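Local coordinates for TqaA (Penicillium aethiopicum, PDB 5DLK), which probably closes a nonribosomal peptide into a ring through its terminal condensation-like (CT) domain, the piece present here in mutant form, at residues R83-C88 / F159-C164; E134-L139 / H169-I174. All coordinates share one frame; numbering follows the deposited sequence.

In the fold
Contact 1 and contact 2 hold two helices to neighbouring strands of one mixed sheet, in a condensation domain of the CoA-acyltransferase superfamily. Their centres are about 11 Å apart. Helix 81-94 meets strand 158-163 through Phe159 and Leu161. Helix 132-144 packs against the other face, on Val171 and Thr173 of strand 169-177. Val162, which points to that second face, touches Cys136 and joins the two contacts. The two antiparallel strands are tied by probable hydrogen bonds, with Val162 O 2.8 Å from Val171 N and Thr160 O 2.8 Å from Thr173 N. Both contacts are buried and lie away from the phosphopantetheine-binding residues, such as Gly183 and Asn311.

Contact 1 of 2, residues R83-C88 / F159-C164; sequences RLRETC and FTLVSC
Cys88 sits over one face of the Phe159 ring, where helix 81-94 packs on strand 158-163 in a helix-on-sheet layer of the condensation domain. The axes of residues 83-88 and 159-163 run nearly antiparallel, at 170°.

The aromatic part is a CH-pi and sulfur-aromatic contact together. Cys88 CB stands 3.8 Å from the centroid of the Phe159 ring and almost exactly on its normal. Cys88 SG leans 30° off that normal, and it comes to 3.4 Å from Phe159 CD2. With the ring cut back to an alanine, Cys88 CB and SG would probably lose their aromatic surface, and a gap is likely to open between helix and strand.

The apolar part is a leucine pair. Leu84 and Leu161 cross obliquely, with Leu84 CD2 3.7 Å from Leu161 CD1. Leu161 has CG anti to its backbone N (chi1 -166°), which carries both methyls out to the helix. The aliphatic part of Arg85 lies at the margin, its CG 4.3 Å from Leu161 CD2. Its guanidinium forms salt bridges with Glu123 and Asp82.

Within the helix, Arg83 O accepts from Thr87 N and, through the opposite face of its carbonyl plane, from Thr87 OG1 at 2.6 Å.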
loop_
_atom_site.group_PDB
_atom_site.type_symbol
_atom_site.label_atom_id
_atom_site.label_comp_id
_atom_site.label_asym_id
_atom_site.label_seq_id
_atom_site.Cartn_x
_atom_site.Cartn_y
_atom_site.Cartn_z
ATOM N N ARG A 83 9.802 21.896 19.337
ATOM C CA ARG A 83 10.008 20.461 19.453
ATOM C C ARG A 83 9.264 19.725 18.339
ATOM O O ARG A 83 9.757 18.742 17.798
ATOM C CB ARG A 83 9.547 19.956 20.822
ATOM C CG ARG A 83 9.918 18.507 21.099
ATOM C CD ARG A 83 10.733 18.390 22.365
ATOM N NE ARG A 83 10.009 18.941 23.505
ATOM C CZ ARG A 83 10.538 19.117 24.710
ATOM N NH1 ARG A 83 11.803 18.791 24.930
ATOM N NH2 ARG A 83 9.803 19.628 25.693
ATOM N N LEU A 84 8.073 20.211 18.012
ATOM C CA LEU A 84 7.319 19.689 16.886
ATOM C C LEU A 84 8.148 19.784 15.602
ATOM O O LEU A 84 8.285 18.800 14.869
ATOM C CB LEU A 84 6.000 20.448 16.738
ATOM C CG LEU A 84 4.792 19.697 16.196
ATOM C CD1 LEU A 84 4.489 18.443 17.032
ATOM C CD2 LEU A 84 3.603 20.639 16.169
ATOM N N ARG A 85 8.713 20.963 15.348
ATOM C CA ARG A 85 9.546 21.192 14.169
ATOM C C ARG A 85 10.752 20.263 14.095
ATOM O O ARG A 85 11.033 19.688 13.046
ATOM C CB ARG A 85 10.043 22.641 14.129
ATOM C CG ARG A 85 8.996 23.665 13.780
ATOM C CD ARG A 85 9.590 25.074 13.751
ATOM N NE ARG A 85 8.515 26.050 13.774
ATOM C CZ ARG A 85 8.141 26.735 14.847
ATOM N NH1 ARG A 85 8.800 26.603 15.991
ATOM N NH2 ARG A 85 7.125 27.578 14.761
ATOM N N GLU A 86 11.480 20.134 15.199
ATOM C CA GLU A 86 12.682 19.306 15.215
ATOM C C GLU A 86 12.365 17.814 15.124
ATOM O O GLU A 86 13.208 17.016 14.712
ATOM C CB GLU A 86 13.500 19.571 16.477
ATOM C CG GLU A 86 13.913 21.018 16.646
ATOM C CD GLU A 86 14.175 21.387 18.097
ATOM O OE1 GLU A 86 14.410 20.471 18.919
ATOM O OE2 GLU A 86 14.134 22.595 18.418
ATOM N N THR A 87 11.159 17.439 15.529
ATOM C CA THR A 87 10.743 16.041 15.452
ATOM C C THR A 87 10.575 15.610 13.986
ATOM O O THR A 87 10.944 14.488 13.613
ATOM C CB THR A 87 9.444 15.809 16.239
ATOM O OG1 THR A 87 9.666 16.136 17.618
ATOM C CG2 THR A 87 8.982 14.356 16.131
ATOM N N CYS A 88 10.050 16.513 13.158
ATOM C CA CYS A 88 9.996 16.284 11.715
ATOM C C CYS A 88 11.394 15.992 11.154
ATOM O O CYS A 88 11.589 15.066 10.361
ATOM C CB CYS A 88 9.384 17.490 10.998
ATOM S SG CYS A 88 7.681 17.881 11.489
ATOM N N PHE A 159 6.428 18.490 5.260
ATOM C CA PHE A 159 5.611 18.778 6.432
ATOM C C PHE A 159 5.070 20.192 6.394
ATOM O O PHE A 159 5.736 21.102 5.894
ATOM C CB PHE A 159 6.424 18.611 7.723
ATOM C CG PHE A 159 7.009 17.245 7.911
ATOM C CD1 PHE A 159 8.190 16.889 7.293
ATOM C CD2 PHE A 159 6.369 16.327 8.726
ATOM C CE1 PHE A 159 8.743 15.607 7.475
ATOM C CE2 PHE A 159 6.906 15.043 8.914
ATOM C CZ PHE A 159 8.094 14.691 8.287
ATOM N N THR A 160 3.859 20.348 6.918
ATOM C CA THR A 160 3.186 21.648 6.978
ATOM C C THR A 160 2.680 21.839 8.396
ATOM O O THR A 160 2.186 20.910 9.016
ATOM C CB THR A 160 2.005 21.752 5.977
ATOM O OG1 THR A 160 2.470 21.516 4.641
ATOM C CG2 THR A 160 1.378 23.143 6.023
ATOM N N LEU A 161 2.799 23.058 8.911
ATOM C CA LEU A 161 2.346 23.366 10.258
ATOM C C LEU A 161 1.515 24.635 10.185
ATOM O O LEU A 161 2.042 25.687 9.827
ATOM C CB LEU A 161 3.550 23.553 11.188
ATOM C CG LEU A 161 3.333 23.568 12.692
ATOM C CD1 LEU A 161 2.549 22.337 13.103
ATOM C CD2 LEU A 161 4.689 23.590 13.386
ATOM N N VAL A 162 0.218 24.520 10.465
ATOM C CA VAL A 162 -0.708 25.643 10.302
ATOM C C VAL A 162 -1.279 26.018 11.665
ATOM O O VAL A 162 -1.918 25.200 12.319
ATOM C CB VAL A 162 -1.838 25.301 9.305
ATOM C CG1 VAL A 162 -2.797 26.462 9.148
ATOM C CG2 VAL A 162 -1.248 24.943 7.946
ATOM N N SER A 163 -1.048 27.264 12.090
ATOM C CA SER A 163 -1.329 27.667 13.467
ATOM C C SER A 163 -2.341 28.805 13.587
ATOM O O SER A 163 -2.319 29.746 12.803
ATOM C CB SER A 163 -0.035 28.123 14.162
ATOM O OG SER A 163 0.917 27.081 14.210
ATOM N N CYS A 164 -3.211 28.707 14.583
ATOM C CA CYS A 164 -3.989 29.856 15.036
ATOM C C CYS A 164 -3.093 30.754 15.887
ATOM O O CYS A 164 -2.165 30.261 16.531
ATOM C CB CYS A 164 -5.199 29.411 15.851
ATOM S SG CYS A 164 -6.392 28.409 14.956
#

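Contact 2 of 2, residues E134-L139 / H169-I174; sequences EVCKAL and HVVLTI
Cys136 drops its sulfur between Val171 and Thr173, and this one thiol makes all the close contacts between the two segments. Cys136 SG is 3.8 Å from Val171 CG1. Cys136 SG is equally far, 3.8 Å, from Thr173 CG2. The two methyls are themselves 3.8 Å apart, as Val171 CG1 to Thr173 CG2, so the three atoms form a nearly equilateral triangle. The sulfur rests over the notch between two residues that point to the same face of the strand. The Thr173 torsion matters here: at chi1 83° its OG1 lies between the backbone N and the carbonyl carbon. The methyl, not the hydroxyl, is then turned to the sulfur. Thr173 OG1 stays 5.4 Å from Cys136 SG.

Helix 132-144 is the connection of a beta-alpha-beta crossover. It leads from strand 122-125 to the parallel neighbour 158-163, and it lies across one face of the sheet. Strand 169-177 is the next strand over. Pro132 and Met133 of the helix add to the cover on Val171.

No hydrogen bond crosses between the segments, and the buried area is small, 98 Å². The far side of the helix is looser. Glu134, Lys137 and Ala138 are exposed there. Lys137 NZ forms a salt bridge with Asp141, one turn further along the same helix. Val135 is partly exposed and packs on Cys126 and Glu130. At the start of the strand segment, His169 is also partly exposed and touches Pro132.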
loop_
_atom_site.group_PDB
_atom_site.type_symbol
_atom_site.label_atom_id
_atom_site.label_comp_id
_atom_site.label_asym_id
_atom_site.label_seq_id
_atom_site.Cartn_x
_atom_site.Cartn_y
_atom_site.Cartn_z
ATOM N N GLU A 134 -9.037 24.306 7.145
ATOM C CA GLU A 134 -9.531 24.860 5.889
ATOM C C GLU A 134 -8.400 25.450 5.051
ATOM O O GLU A 134 -8.448 25.418 3.818
ATOM C CB GLU A 134 -10.611 25.921 6.148
ATOM C CG GLU A 134 -11.920 25.322 6.684
ATOM C CD GLU A 134 -12.935 26.381 7.082
ATOM O OE1 GLU A 134 -12.819 27.528 6.591
ATOM O OE2 GLU A 134 -13.849 26.058 7.880
ATOM N N VAL A 135 -7.393 26.007 5.714
ATOM C CA VAL A 135 -6.193 26.461 5.018
ATOM C C VAL A 135 -5.461 25.257 4.400
ATOM O O VAL A 135 -5.030 25.306 3.250
ATOM C CB VAL A 135 -5.242 27.211 5.970
ATOM C CG1 VAL A 135 -3.875 27.452 5.312
ATOM C CG2 VAL A 135 -5.891 28.528 6.413
ATOM N N CYS A 136 -5.307 24.204 5.186
ATOM C CA CYS A 136 -4.659 22.977 4.707
ATOM C C CYS A 136 -5.390 22.423 3.484
ATOM O O CYS A 136 -4.764 22.025 2.494
ATOM C CB CYS A 136 -4.617 21.917 5.803
ATOM S SG CYS A 136 -3.522 22.257 7.196
ATOM N N LYS A 137 -6.716 22.399 3.556
ATOM C CA LYS A 137 -7.515 21.883 2.448
ATOM C C LYS A 137 -7.359 22.766 1.218
ATOM O O LYS A 137 -7.252 22.267 0.113
ATOM C CB LYS A 137 -8.993 21.767 2.846
ATOM C CG LYS A 137 -9.873 21.017 1.845
ATOM C CD LYS A 137 -9.331 19.594 1.577
ATOM C CE LYS A 137 -10.462 18.596 1.289
ATOM N NZ LYS A 137 -11.344 19.032 0.168
ATOM N N ALA A 138 -7.310 24.088 1.399
ATOM C CA ALA A 138 -7.118 24.973 0.253
ATOM C C ALA A 138 -5.766 24.761 -0.440
ATOM O O ALA A 138 -5.683 24.844 -1.661
ATOM C CB ALA A 138 -7.256 26.462 0.682
ATOM N N LEU A 139 -4.707 24.533 0.336
ATOM C CA LEU A 139 -3.386 24.329 -0.240
ATOM C C LEU A 139 -3.342 22.963 -0.946
ATOM O O LEU A 139 -2.748 22.822 -2.017
ATOM C CB LEU A 139 -2.296 24.405 0.841
ATOM C CG LEU A 139 -2.076 25.806 1.433
ATOM C CD1 LEU A 139 -1.121 25.661 2.604
ATOM C CD2 LEU A 139 -1.515 26.725 0.361
ATOM N N HIS A 169 -4.122 25.949 18.854
ATOM C CA HIS A 169 -4.893 25.197 17.863
ATOM C C HIS A 169 -4.043 25.168 16.600
ATOM O O HIS A 169 -3.836 26.195 15.948
ATOM C CB HIS A 169 -6.259 25.827 17.604
ATOM C CG HIS A 169 -7.078 25.112 16.569
ATOM N ND1 HIS A 169 -8.369 25.484 16.261
ATOM C CD2 HIS A 169 -6.788 24.059 15.767
ATOM C CE1 HIS A 169 -8.840 24.690 15.314
ATOM N NE2 HIS A 169 -7.899 23.819 14.994
ATOM N N VAL A 170 -3.539 23.985 16.271
ATOM C CA VAL A 170 -2.519 23.838 15.247
ATOM C C VAL A 170 -2.822 22.568 14.431
ATOM O O VAL A 170 -3.309 21.598 14.989
ATOM C CB VAL A 170 -1.125 23.762 15.909
ATOM C CG1 VAL A 170 -0.142 23.014 15.068
ATOM C CG2 VAL A 170 -0.606 25.163 16.262
ATOM N N VAL A 171 -2.585 22.594 13.121
ATOM C CA VAL A 171 -2.659 21.354 12.328
ATOM C C VAL A 171 -1.282 21.044 11.761
ATOM O O VAL A 171 -0.661 21.892 11.129
ATOM C CB VAL A 171 -3.693 21.443 11.177
ATOM C CG1 VAL A 171 -3.677 20.142 10.322
ATOM C CG2 VAL A 171 -5.092 21.684 11.732
ATOM N N LEU A 172 -0.810 19.822 12.012
ATOM C CA LEU A 172 0.435 19.341 11.437
ATOM C C LEU A 172 0.076 18.375 10.326
ATOM O O LEU A 172 -0.723 17.478 10.566
ATOM C CB LEU A 172 1.280 18.638 12.492
ATOM C CG LEU A 172 2.445 17.778 11.999
ATOM C CD1 LEU A 172 3.565 18.641 11.463
ATOM C CD2 LEU A 172 2.922 16.885 13.127
ATOM N N THR A 173 0.618 18.563 9.121
ATOM C CA THR A 173 0.394 17.560 8.071
ATOM C C THR A 173 1.695 16.951 7.549
ATOM O O THR A 173 2.760 17.583 7.513
ATOM C CB THR A 173 -0.423 18.130 6.883
ATOM O OG1 THR A 173 0.426 18.840 5.977
ATOM C CG2 THR A 173 -1.543 19.063 7.388
ATOM N N ILE A 174 1.591 15.683 7.169
ATOM C CA ILE A 174 2.698 14.935 6.617
ATOM C C ILE A 174 2.249 14.434 5.253
ATOM O O ILE A 174 1.303 13.657 5.182
ATOM C CB ILE A 174 3.076 13.751 7.539
ATOM C CG1 ILE A 174 3.087 14.216 9.003
ATOM C CG2 ILE A 174 4.387 13.106 7.105
ATOM C CD1 ILE A 174 3.239 13.096 10.030
#